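Local atomic coordinates of OBG-type G domain-containing protein (Pyrococcus horikoshii, PDB entry 2E87), a protein that is of unknown cellular function but holds GDP in an Obg-type G domain and is probably a GTP-binding protein of the NOG1 family. Residues V171-P176 and L224-P228; I250-P256 and F283-K289; I268-E272 and F304-L310. All blocks are in the same frame, centred on the assembly; numbering follows the deposited sequence.

Contact 1. Residues V171-P176 and L224-P228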
loop_
_atom_site.group_PDB
_atom_site.type_symbol
_atom_site.label_atom_id
_atom_site.label_comp_id
_atom_site.label_asym_id
_atom_site.label_seq_id
_atom_site.Cartn_x
_atom_site.Cartn_y
_atom_site.Cartn_z
ATOM N N VAL A 171 17.866 3.434 -4.917
ATOM C CA VAL A 171 17.840 2.366 -3.918
ATOM C C VAL A 171 19.279 1.920 -3.644
ATOM O O VAL A 171 19.964 1.438 -4.543
ATOM C CB VAL A 171 16.999 1.153 -4.432
ATOM C CG1 VAL A 171 17.008 0.040 -3.427
ATOM C CG2 VAL A 171 15.562 1.590 -4.707
ATOM N N ILE A 172 19.726 2.094 -2.399
ATOM C CA ILE A 172 21.077 1.730 -1.985
ATOM C C ILE A 172 21.136 0.316 -1.382
ATOM O O ILE A 172 20.471 0.033 -0.387
ATOM C CB ILE A 172 21.632 2.767 -0.966
ATOM C CG1 ILE A 172 21.616 4.160 -1.586
ATOM C CG2 ILE A 172 23.069 2.407 -0.558
ATOM C CD1 ILE A 172 21.913 5.286 -0.580
ATOM N N ALA A 173 21.942 -0.553 -2.001
ATOM C CA ALA A 173 22.091 -1.951 -1.568
ATOM C C ALA A 173 23.520 -2.315 -1.112
ATOM O O ALA A 173 24.468 -1.538 -1.277
ATOM C CB ALA A 173 21.661 -2.883 -2.702
ATOM N N GLY A 174 23.658 -3.504 -0.537
ATOM C CA GLY A 174 24.953 -3.961 -0.079
ATOM C C GLY A 174 24.827 -4.588 1.292
ATOM O O GLY A 174 23.832 -4.364 1.984
ATOM N N HIS A 175 25.839 -5.363 1.685
ATOM C CA HIS A 175 25.856 -6.033 2.980
ATOM C C HIS A 175 25.739 -5.061 4.145
ATOM O O HIS A 175 25.856 -3.841 3.990
ATOM C CB HIS A 175 27.157 -6.832 3.164
ATOM C CG HIS A 175 27.111 -8.211 2.595
ATOM N ND1 HIS A 175 27.680 -8.534 1.382
ATOM C CD2 HIS A 175 26.552 -9.351 3.068
ATOM C CE1 HIS A 175 27.475 -9.815 1.132
ATOM N NE2 HIS A 175 26.792 -10.335 2.140
ATOM N N PRO A 176 25.522 -5.599 5.345
ATOM C CA PRO A 176 25.404 -4.726 6.506
ATOM C C PRO A 176 26.750 -4.089 6.777
ATOM O O PRO A 176 27.794 -4.700 6.537
ATOM C CB PRO A 176 24.993 -5.691 7.619
ATOM C CG PRO A 176 24.300 -6.822 6.856
ATOM C CD PRO A 176 25.228 -6.996 5.700
ATOM N N LEU A 224 16.760 -5.941 3.669
ATOM C CA LEU A 224 16.124 -6.269 2.400
ATOM C C LEU A 224 17.121 -6.671 1.298
ATOM O O LEU A 224 17.018 -7.756 0.712
ATOM C CB LEU A 224 15.273 -5.074 1.934
ATOM C CG LEU A 224 14.173 -4.552 2.895
ATOM C CD1 LEU A 224 13.502 -3.304 2.313
ATOM C CD2 LEU A 224 13.112 -5.640 3.156
ATOM N N LEU A 225 18.088 -5.806 1.009
ATOM C CA LEU A 225 19.052 -6.114 -0.031
ATOM C C LEU A 225 20.453 -6.224 0.533
ATOM O O LEU A 225 21.433 -5.892 -0.134
ATOM C CB LEU A 225 18.997 -5.051 -1.132
ATOM C CG LEU A 225 17.714 -5.087 -1.965
ATOM C CD1 LEU A 225 17.742 -3.977 -2.988
ATOM C CD2 LEU A 225 17.582 -6.442 -2.663
ATOM N N ASP A 226 20.531 -6.718 1.767
ATOM C CA ASP A 226 21.801 -6.877 2.463
ATOM C C ASP A 226 22.052 -8.334 2.828
ATOM O O ASP A 226 22.854 -8.633 3.714
ATOM C CB ASP A 226 21.811 -6.025 3.736
ATOM C CG ASP A 226 20.752 -6.446 4.720
ATOM O OD1 ASP A 226 20.691 -5.865 5.828
ATOM O OD2 ASP A 226 19.979 -7.358 4.378
ATOM N N ARG A 227 21.354 -9.235 2.149
ATOM C CA ARG A 227 21.512 -10.660 2.393
ATOM C C ARG A 227 20.896 -11.475 1.264
ATOM O O ARG A 227 20.020 -10.999 0.551
ATOM C CB ARG A 227 20.876 -11.041 3.719
ATOM C CG ARG A 227 19.388 -10.889 3.750
ATOM C CD ARG A 227 18.932 -10.697 5.171
ATOM N NE ARG A 227 19.594 -9.537 5.762
ATOM C CZ ARG A 227 19.312 -9.045 6.963
ATOM N NH1 ARG A 227 18.370 -9.611 7.713
ATOM N NH2 ARG A 227 19.973 -7.985 7.415
ATOM N N PRO A 228 21.365 -12.718 1.078
ATOM C CA PRO A 228 20.856 -13.600 0.026
ATOM C C PRO A 228 19.331 -13.585 -0.021
ATOM O O PRO A 228 18.673 -13.810 0.993
ATOM C CB PRO A 228 21.409 -14.962 0.435
ATOM C CG PRO A 228 22.700 -14.614 1.049
ATOM C CD PRO A 228 22.337 -13.435 1.922
#

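Contact 2. Residues I250-P256 and F283-K289. With GDP (guanosine-5'-diphosphate), chain F.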
loop_
_atom_site.group_PDB
_atom_site.type_symbol
_atom_site.label_atom_id
_atom_site.label_comp_id
_atom_site.label_asym_id
_atom_site.label_seq_id
_atom_site.Cartn_x
_atom_site.Cartn_y
_atom_site.Cartn_z
ATOM N N ILE A 250 19.712 1.659 -8.908
ATOM C CA ILE A 250 20.240 0.945 -7.776
ATOM C C ILE A 250 21.719 1.223 -7.610
ATOM O O ILE A 250 22.491 1.051 -8.548
ATOM C CB ILE A 250 20.031 -0.570 -7.946
ATOM C CG1 ILE A 250 18.552 -0.914 -7.723
ATOM C CG2 ILE A 250 20.920 -1.322 -6.987
ATOM C CD1 ILE A 250 18.255 -2.387 -7.810
ATOM N N ILE A 251 22.097 1.691 -6.425
ATOM C CA ILE A 251 23.496 1.949 -6.094
ATOM C C ILE A 251 23.948 0.769 -5.246
ATOM O O ILE A 251 23.373 0.497 -4.196
ATOM C CB ILE A 251 23.704 3.224 -5.250
ATOM C CG1 ILE A 251 23.520 4.480 -6.105
ATOM C CG2 ILE A 251 25.115 3.232 -4.686
ATOM C CD1 ILE A 251 23.588 5.774 -5.306
ATOM N N TYR A 252 24.964 0.058 -5.705
ATOM C CA TYR A 252 25.455 -1.086 -4.959
ATOM C C TYR A 252 26.815 -0.752 -4.374
ATOM O O TYR A 252 27.763 -0.481 -5.114
ATOM C CB TYR A 252 25.589 -2.311 -5.855
ATOM C CG TYR A 252 25.700 -3.566 -5.045
ATOM C CD1 TYR A 252 24.564 -4.303 -4.729
ATOM C CD2 TYR A 252 26.921 -3.961 -4.495
ATOM C CE1 TYR A 252 24.630 -5.399 -3.872
ATOM C CE2 TYR A 252 26.998 -5.055 -3.644
ATOM C CZ TYR A 252 25.842 -5.771 -3.336
ATOM O OH TYR A 252 25.886 -6.853 -2.490
ATOM N N ILE A 253 26.903 -0.778 -3.049
ATOM C CA ILE A 253 28.148 -0.469 -2.375
ATOM C C ILE A 253 28.938 -1.704 -1.946
ATOM O O ILE A 253 28.400 -2.596 -1.286
ATOM C CB ILE A 253 27.915 0.363 -1.100
ATOM C CG1 ILE A 253 27.102 1.624 -1.413
ATOM C CG2 ILE A 253 29.258 0.726 -0.488
ATOM C CD1 ILE A 253 26.794 2.477 -0.187
ATOM N N PHE A 254 30.211 -1.734 -2.336
ATOM C CA PHE A 254 31.154 -2.791 -1.959
ATOM C C PHE A 254 32.075 -2.165 -0.905
ATOM O O PHE A 254 32.318 -0.960 -0.940
ATOM C CB PHE A 254 32.057 -3.203 -3.126
ATOM C CG PHE A 254 31.413 -4.112 -4.127
ATOM C CD1 PHE A 254 30.924 -3.608 -5.328
ATOM C CD2 PHE A 254 31.334 -5.482 -3.889
ATOM C CE1 PHE A 254 30.371 -4.455 -6.278
ATOM C CE2 PHE A 254 30.786 -6.336 -4.826
ATOM C CZ PHE A 254 30.303 -5.826 -6.025
ATOM N N ASP A 255 32.583 -2.979 0.018
ATOM C CA ASP A 255 33.525 -2.518 1.041
ATOM C C ASP A 255 34.785 -3.371 0.889
ATOM O O ASP A 255 34.918 -4.420 1.514
ATOM C CB ASP A 255 32.947 -2.688 2.455
ATOM C CG ASP A 255 33.988 -2.423 3.548
ATOM O OD1 ASP A 255 35.077 -1.899 3.216
ATOM O OD2 ASP A 255 33.726 -2.732 4.736
ATOM N N PRO A 256 35.726 -2.926 0.054
ATOM C CA PRO A 256 36.975 -3.665 -0.184
ATOM C C PRO A 256 37.830 -3.941 1.051
ATOM O O PRO A 256 38.662 -4.834 1.036
ATOM C CB PRO A 256 37.709 -2.789 -1.198
ATOM C CG PRO A 256 36.617 -2.058 -1.886
ATOM C CD PRO A 256 35.687 -1.703 -0.760
ATOM N N PHE A 283 22.245 0.173 -12.763
ATOM C CA PHE A 283 23.085 0.044 -11.567
ATOM C C PHE A 283 24.274 1.009 -11.590
ATOM O O PHE A 283 24.817 1.354 -12.645
ATOM C CB PHE A 283 23.639 -1.377 -11.419
ATOM C CG PHE A 283 22.705 -2.346 -10.749
ATOM C CD1 PHE A 283 21.543 -2.776 -11.382
ATOM C CD2 PHE A 283 23.009 -2.859 -9.496
ATOM C CE1 PHE A 283 20.693 -3.712 -10.776
ATOM C CE2 PHE A 283 22.175 -3.787 -8.879
ATOM C CZ PHE A 283 21.011 -4.218 -9.521
ATOM N N LEU A 284 24.654 1.444 -10.396
ATOM C CA LEU A 284 25.777 2.339 -10.192
ATOM C C LEU A 284 26.561 1.702 -9.055
ATOM O O LEU A 284 26.118 1.692 -7.904
ATOM C CB LEU A 284 25.299 3.727 -9.772
ATOM C CG LEU A 284 26.432 4.682 -9.371
ATOM C CD1 LEU A 284 27.375 4.890 -10.560
ATOM C CD2 LEU A 284 25.851 6.014 -8.904
ATOM N N VAL A 285 27.709 1.133 -9.390
ATOM C CA VAL A 285 28.552 0.488 -8.399
ATOM C C VAL A 285 29.476 1.505 -7.740
ATOM O O VAL A 285 30.144 2.299 -8.407
ATOM C CB VAL A 285 29.415 -0.602 -9.037
ATOM C CG1 VAL A 285 30.264 -1.257 -7.975
ATOM C CG2 VAL A 285 28.529 -1.624 -9.751
ATOM N N VAL A 286 29.497 1.489 -6.420
ATOM C CA VAL A 286 30.339 2.381 -5.665
ATOM C C VAL A 286 31.270 1.520 -4.816
ATOM O O VAL A 286 30.833 0.538 -4.204
ATOM C CB VAL A 286 29.480 3.292 -4.747
ATOM C CG1 VAL A 286 30.309 3.802 -3.598
ATOM C CG2 VAL A 286 28.936 4.483 -5.541
ATOM N N ILE A 287 32.553 1.869 -4.801
ATOM C CA ILE A 287 33.547 1.156 -3.994
ATOM C C ILE A 287 33.863 2.084 -2.815
ATOM O O ILE A 287 34.609 3.058 -2.956
ATOM C CB ILE A 287 34.817 0.878 -4.817
ATOM C CG1 ILE A 287 34.446 0.063 -6.049
ATOM C CG2 ILE A 287 35.833 0.133 -3.987
ATOM C CD1 ILE A 287 35.634 -0.446 -6.841
ATOM N N ASN A 288 33.276 1.780 -1.660
ATOM C CA ASN A 288 33.419 2.600 -0.457
ATOM C C ASN A 288 34.624 2.274 0.405
ATOM O O ASN A 288 35.387 1.369 0.093
ATOM C CB ASN A 288 32.141 2.484 0.378
ATOM C CG ASN A 288 31.972 3.628 1.370
ATOM O OD1 ASN A 288 32.255 4.792 1.064
ATOM N ND2 ASN A 288 31.478 3.303 2.556
ATOM N N LYS A 289 34.784 3.016 1.499
ATOM C CA LYS A 289 35.917 2.823 2.407
ATOM C C LYS A 289 37.290 2.936 1.709
ATOM O O LYS A 289 38.232 2.248 2.094
ATOM C CB LYS A 289 35.840 1.449 3.105
ATOM C CG LYS A 289 35.014 1.386 4.384
ATOM C CD LYS A 289 33.567 1.061 4.108
ATOM C CE LYS A 289 32.793 0.889 5.413
ATOM N NZ LYS A 289 33.157 -0.358 6.144
HETATM P PB GDP F . 25.049 0.236 6.488
HETATM O O1B GDP F . 24.800 -0.821 7.547
HETATM O O2B GDP F . 25.438 -0.421 5.061
HETATM O O3B GDP F . 24.137 1.468 6.479
HETATM O O3A GDP F . 26.448 0.844 6.951
HETATM P PA GDP F . 26.760 2.245 7.696
HETATM O O1A GDP F . 26.328 3.407 6.872
HETATM O O2A GDP F . 26.010 2.251 9.132
HETATM O "O5'" GDP F . 28.356 2.303 7.887
HETATM C "C5'" GDP F . 28.757 1.197 8.718
HETATM C "C4'" GDP F . 30.048 1.557 9.477
HETATM O "O4'" GDP F . 31.103 1.925 8.509
HETATM C "C3'" GDP F . 29.942 2.786 10.381
HETATM O "O3'" GDP F . 30.420 2.925 11.722
HETATM C "C2'" GDP F . 30.263 3.943 9.415
HETATM O "O2'" GDP F . 30.783 5.033 10.202
HETATM C "C1'" GDP F . 31.475 3.339 8.738
HETATM N N9 GDP F . 31.778 3.965 7.442
HETATM C C8 GDP F . 30.887 4.395 6.493
HETATM N N7 GDP F . 31.526 4.900 5.470
HETATM C C5 GDP F . 32.861 4.824 5.694
HETATM C C6 GDP F . 34.037 5.209 4.957
HETATM O O6 GDP F . 33.945 5.740 3.855
HETATM N N1 GDP F . 35.268 4.964 5.522
HETATM C C2 GDP F . 35.374 4.361 6.771
HETATM N N2 GDP F . 36.611 4.131 7.308
HETATM N N3 GDP F . 34.297 4.009 7.459
HETATM C C4 GDP F . 33.038 4.217 6.966
#

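Contact 3. Residues I268-E272 and F304-L310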
loop_
_atom_site.group_PDB
_atom_site.type_symbol
_atom_site.label_atom_id
_atom_site.label_comp_id
_atom_site.label_asym_id
_atom_site.label_seq_id
_atom_site.Cartn_x
_atom_site.Cartn_y
_atom_site.Cartn_z
ATOM N N ILE A 268 30.599 -10.050 -3.522
ATOM C CA ILE A 268 30.375 -10.238 -4.958
ATOM C C ILE A 268 29.195 -11.197 -5.195
ATOM O O ILE A 268 28.380 -10.984 -6.087
ATOM C CB ILE A 268 31.641 -10.784 -5.678
ATOM C CG1 ILE A 268 32.643 -9.654 -5.901
ATOM C CG2 ILE A 268 31.278 -11.383 -7.023
ATOM C CD1 ILE A 268 34.006 -10.152 -6.393
ATOM N N HIS A 269 29.086 -12.249 -4.397
ATOM C CA HIS A 269 27.974 -13.163 -4.612
ATOM C C HIS A 269 26.669 -12.420 -4.449
ATOM O O HIS A 269 25.756 -12.578 -5.259
ATOM C CB HIS A 269 28.033 -14.337 -3.641
ATOM C CG HIS A 269 29.141 -15.295 -3.933
ATOM N ND1 HIS A 269 29.564 -16.244 -3.026
ATOM C CD2 HIS A 269 29.906 -15.460 -5.039
ATOM C CE1 HIS A 269 30.543 -16.952 -3.562
ATOM N NE2 HIS A 269 30.770 -16.496 -4.782
ATOM N N LEU A 270 26.588 -11.596 -3.411
ATOM C CA LEU A 270 25.374 -10.844 -3.149
ATOM C C LEU A 270 25.099 -9.883 -4.288
ATOM O O LEU A 270 23.964 -9.774 -4.750
ATOM C CB LEU A 270 25.476 -10.065 -1.834
ATOM C CG LEU A 270 24.148 -9.438 -1.401
ATOM C CD1 LEU A 270 23.123 -10.535 -1.162
ATOM C CD2 LEU A 270 24.352 -8.615 -0.141
ATOM N N PHE A 271 26.133 -9.188 -4.747
ATOM C CA PHE A 271 25.942 -8.257 -5.843
ATOM C C PHE A 271 25.321 -8.972 -7.048
ATOM O O PHE A 271 24.398 -8.461 -7.680
ATOM C CB PHE A 271 27.272 -7.642 -6.264
ATOM C CG PHE A 271 27.227 -7.019 -7.618
ATOM C CD1 PHE A 271 26.679 -5.756 -7.801
ATOM C CD2 PHE A 271 27.652 -7.728 -8.731
ATOM C CE1 PHE A 271 26.550 -5.213 -9.078
ATOM C CE2 PHE A 271 27.524 -7.190 -10.017
ATOM C CZ PHE A 271 26.972 -5.930 -10.184
ATOM N N GLU A 272 25.829 -10.157 -7.364
ATOM C CA GLU A 272 25.331 -10.908 -8.511
ATOM C C GLU A 272 23.877 -11.353 -8.331
ATOM O O GLU A 272 23.091 -11.338 -9.274
ATOM C CB GLU A 272 26.236 -12.111 -8.788
ATOM C CG GLU A 272 27.694 -11.718 -8.923
ATOM C CD GLU A 272 28.610 -12.889 -9.227
ATOM O OE1 GLU A 272 28.575 -13.899 -8.477
ATOM O OE2 GLU A 272 29.375 -12.782 -10.217
ATOM N N PHE A 304 36.723 -7.054 -11.481
ATOM C CA PHE A 304 35.436 -7.747 -11.493
ATOM C C PHE A 304 34.302 -6.865 -12.006
ATOM O O PHE A 304 33.521 -7.275 -12.868
ATOM C CB PHE A 304 35.084 -8.215 -10.081
ATOM C CG PHE A 304 33.653 -8.634 -9.923
ATOM C CD1 PHE A 304 33.208 -9.843 -10.432
ATOM C CD2 PHE A 304 32.746 -7.810 -9.280
ATOM C CE1 PHE A 304 31.875 -10.224 -10.303
ATOM C CE2 PHE A 304 31.413 -8.181 -9.145
ATOM C CZ PHE A 304 30.978 -9.391 -9.657
ATOM N N VAL A 305 34.208 -5.657 -11.456
ATOM C CA VAL A 305 33.156 -4.724 -11.838
ATOM C C VAL A 305 33.177 -4.378 -13.312
ATOM O O VAL A 305 32.181 -4.549 -14.010
ATOM C CB VAL A 305 33.242 -3.416 -11.035
ATOM C CG1 VAL A 305 32.230 -2.414 -11.571
ATOM C CG2 VAL A 305 32.978 -3.691 -9.572
ATOM N N LYS A 306 34.311 -3.881 -13.789
ATOM C CA LYS A 306 34.414 -3.513 -15.189
ATOM C C LYS A 306 34.105 -4.698 -16.097
ATOM O O LYS A 306 33.620 -4.517 -17.210
ATOM C CB LYS A 306 35.797 -2.917 -15.473
ATOM C CG LYS A 306 35.961 -1.552 -14.814
ATOM C CD LYS A 306 37.369 -0.995 -14.890
ATOM C CE LYS A 306 37.437 0.368 -14.199
ATOM N NZ LYS A 306 38.813 0.935 -14.123
ATOM N N GLU A 307 34.351 -5.907 -15.608
ATOM C CA GLU A 307 34.070 -7.103 -16.388
ATOM C C GLU A 307 32.572 -7.331 -16.548
ATOM O O GLU A 307 32.147 -8.077 -17.429
ATOM C CB GLU A 307 34.701 -8.333 -15.738
ATOM C CG GLU A 307 36.215 -8.328 -15.761
ATOM C CD GLU A 307 36.800 -9.614 -15.218
ATOM O OE1 GLU A 307 36.461 -10.687 -15.763
ATOM O OE2 GLU A 307 37.596 -9.551 -14.252
ATOM N N LYS A 308 31.771 -6.701 -15.692
ATOM C CA LYS A 308 30.319 -6.841 -15.774
ATOM C C LYS A 308 29.752 -5.697 -16.607
ATOM O O LYS A 308 28.538 -5.567 -16.761
ATOM C CB LYS A 308 29.686 -6.814 -14.378
ATOM C CG LYS A 308 30.069 -7.974 -13.474
ATOM C CD LYS A 308 29.357 -9.252 -13.859
ATOM C CE LYS A 308 29.739 -10.371 -12.914
ATOM N NZ LYS A 308 29.053 -11.641 -13.261
ATOM N N GLY A 309 30.640 -4.864 -17.134
ATOM C CA GLY A 309 30.212 -3.741 -17.952
ATOM C C GLY A 309 29.845 -2.496 -17.166
ATOM O O GLY A 309 29.144 -1.619 -17.670
ATOM N N LEU A 310 30.325 -2.408 -15.931
ATOM C CA LEU A 310 30.024 -1.266 -15.090
ATOM C C LEU A 310 31.275 -0.481 -14.736
ATOM O O LEU A 310 32.325 -1.055 -14.456
ATOM C CB LEU A 310 29.332 -1.738 -13.815
ATOM C CG LEU A 310 27.982 -2.413 -14.046
ATOM C CD1 LEU A 310 27.609 -3.262 -12.843
ATOM C CD2 LEU A 310 26.938 -1.346 -14.333
#

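Contact 1. Residues V171-P176 and L224-P228
In its m,t rotamer Leu225 reaches back toward strand 169-173, setting CD1 4.1 Å from Val171 CG1 while its CB sits 3.8 Å from Ala173 CB. Val171 and Ala173 both point at this loop; Ile172 between them turns away and packs on helix 180-187. One backbone hydrogen bond ties the two segments, Gly174 N to Leu225 O at 3.3 Å. At Gly174 the strand runs into the P-loop (Walker A) of the G domain, and the loop 224-228 comes just after the Asp-Thr-Pro-Gly that corresponds to the G3 (switch II) motif of GTPases. Gly174 has a phi of 136°, where a CB would jam against the preceding carbonyl; its O lies 3.1 Å from Asp226 CB and also accepts a bond from Lys180, a GDP-binding residue. Asp226 takes the p rotamer, which brings its carboxylate round to Arg227: NH2 donates to OD1 at 2.7 Å, and NE forms a salt bridge to OD2 at 2.6 Å, weak as a hydrogen bond. OD1 also accepts from Gly223 N. Pro176 lays its ring beside Asp226, CD 3.5 Å from the backbone O, whereas the His175 ring, CD2 3.8 Å from that O, swings out to stack on Phe262.

Contact 2. Residues I250-P256 and F283-K289
Phe283 lays its ring over Ile250, whose CB sits 3.9 Å from the ring centroid, a CH-pi contact. Leu284 starts a regular parallel ladder, N to Ile250 O (2.9 Å) and O from Tyr252 N (3.0 Å). Val285 directs its backbone hydrogen bonding to Ile313 of the next strand but presses CG1 against Phe254 CD1 (3.6 Å). Val286 repeats the pattern, N to Tyr252 O at 2.9 Å and O from Phe254 N at 3.0 Å. Asn288 N closes the ladder on Phe254 O (3.0 Å); its side chain bonds Ala317 N and Val178 O, and ND2 lies 3.3 Å from GDP N7. Lys289 NZ makes a salt bridge to Asp255 OD2 (2.8 Å), and Asp255 also bonds Ser257. Asn288, Lys289 and Asp291 fit the NKxD motif of GTPases. Helix 264-277 links the two strands in a beta-alpha-beta unit and, with helix 295-307, packs on the Tyr252 and Phe254 face; helix 323-350 packs on the Ile251 and Val286 face, and strands 169-173 and 313-314 flank the pair.

Contact 3. Residues I268-E272 and F304-L310
Apolar packing carries most of this helix-to-helix contact. Phe304 projects from helix 295-307 at helix 264-277, and Ile268 lies over one face of its ring: CG2 comes within 3.3 Å of CZ, while CG1 stands 4.0 Å from the ring centroid in a CH-pi contact. Phe271 brings CD2 to 3.8 Å from Phe304 CE2; the two ring planes are nearly perpendicular. The far end of Phe271 meets Leu310, CZ to CD1 at 3.8 Å. A single salt bridge joins Glu272 OE2 to Lys308 NZ at 3.3 Å, weak as a hydrogen bond. Backbone bonding shapes the end of 304-310: Gly309, with positive phi, ends helix 295-307 in a Schellman motif, Gly309 N bonding Lys306 O at 3.0 Å and Leu310 N weakly Val305 O at 3.4 Å, and Leu310 faces back to Phe271. Beneath lie Phe254 and Val285 of the sheet. Neighbouring helices side by side on one face of the parallel part of the sheet are the usual layering of the Rossmann-like P-loop GTPase fold.

How the contacts relate
Contacts 1 and 2 share one sheet: strands 169-173 and 249-254 are neighbours, joined by Ala173 N to Ile251 O (2.8 Å) and Val171 O to Ile251 N (2.9 Å), probable hydrogen bonds. The loops after strands 169-173 and 283-287 lead to GDP, His175 and Pro176 of contact 1 touching it, Asn288 and Lys289 of contact 2 on the guanine side. Contact 3, centred about 10 Å from contact 2, is part of the helical layer on the Tyr252 and Phe254 face: Phe254 CZ meets Phe271 CB at 3.5 Å. Leu270 also touches contact 1, its CD2 3.6 Å from His175 CE1. The Phe271 side chain remains about 14 Å from GDP, so contact 3 is packing.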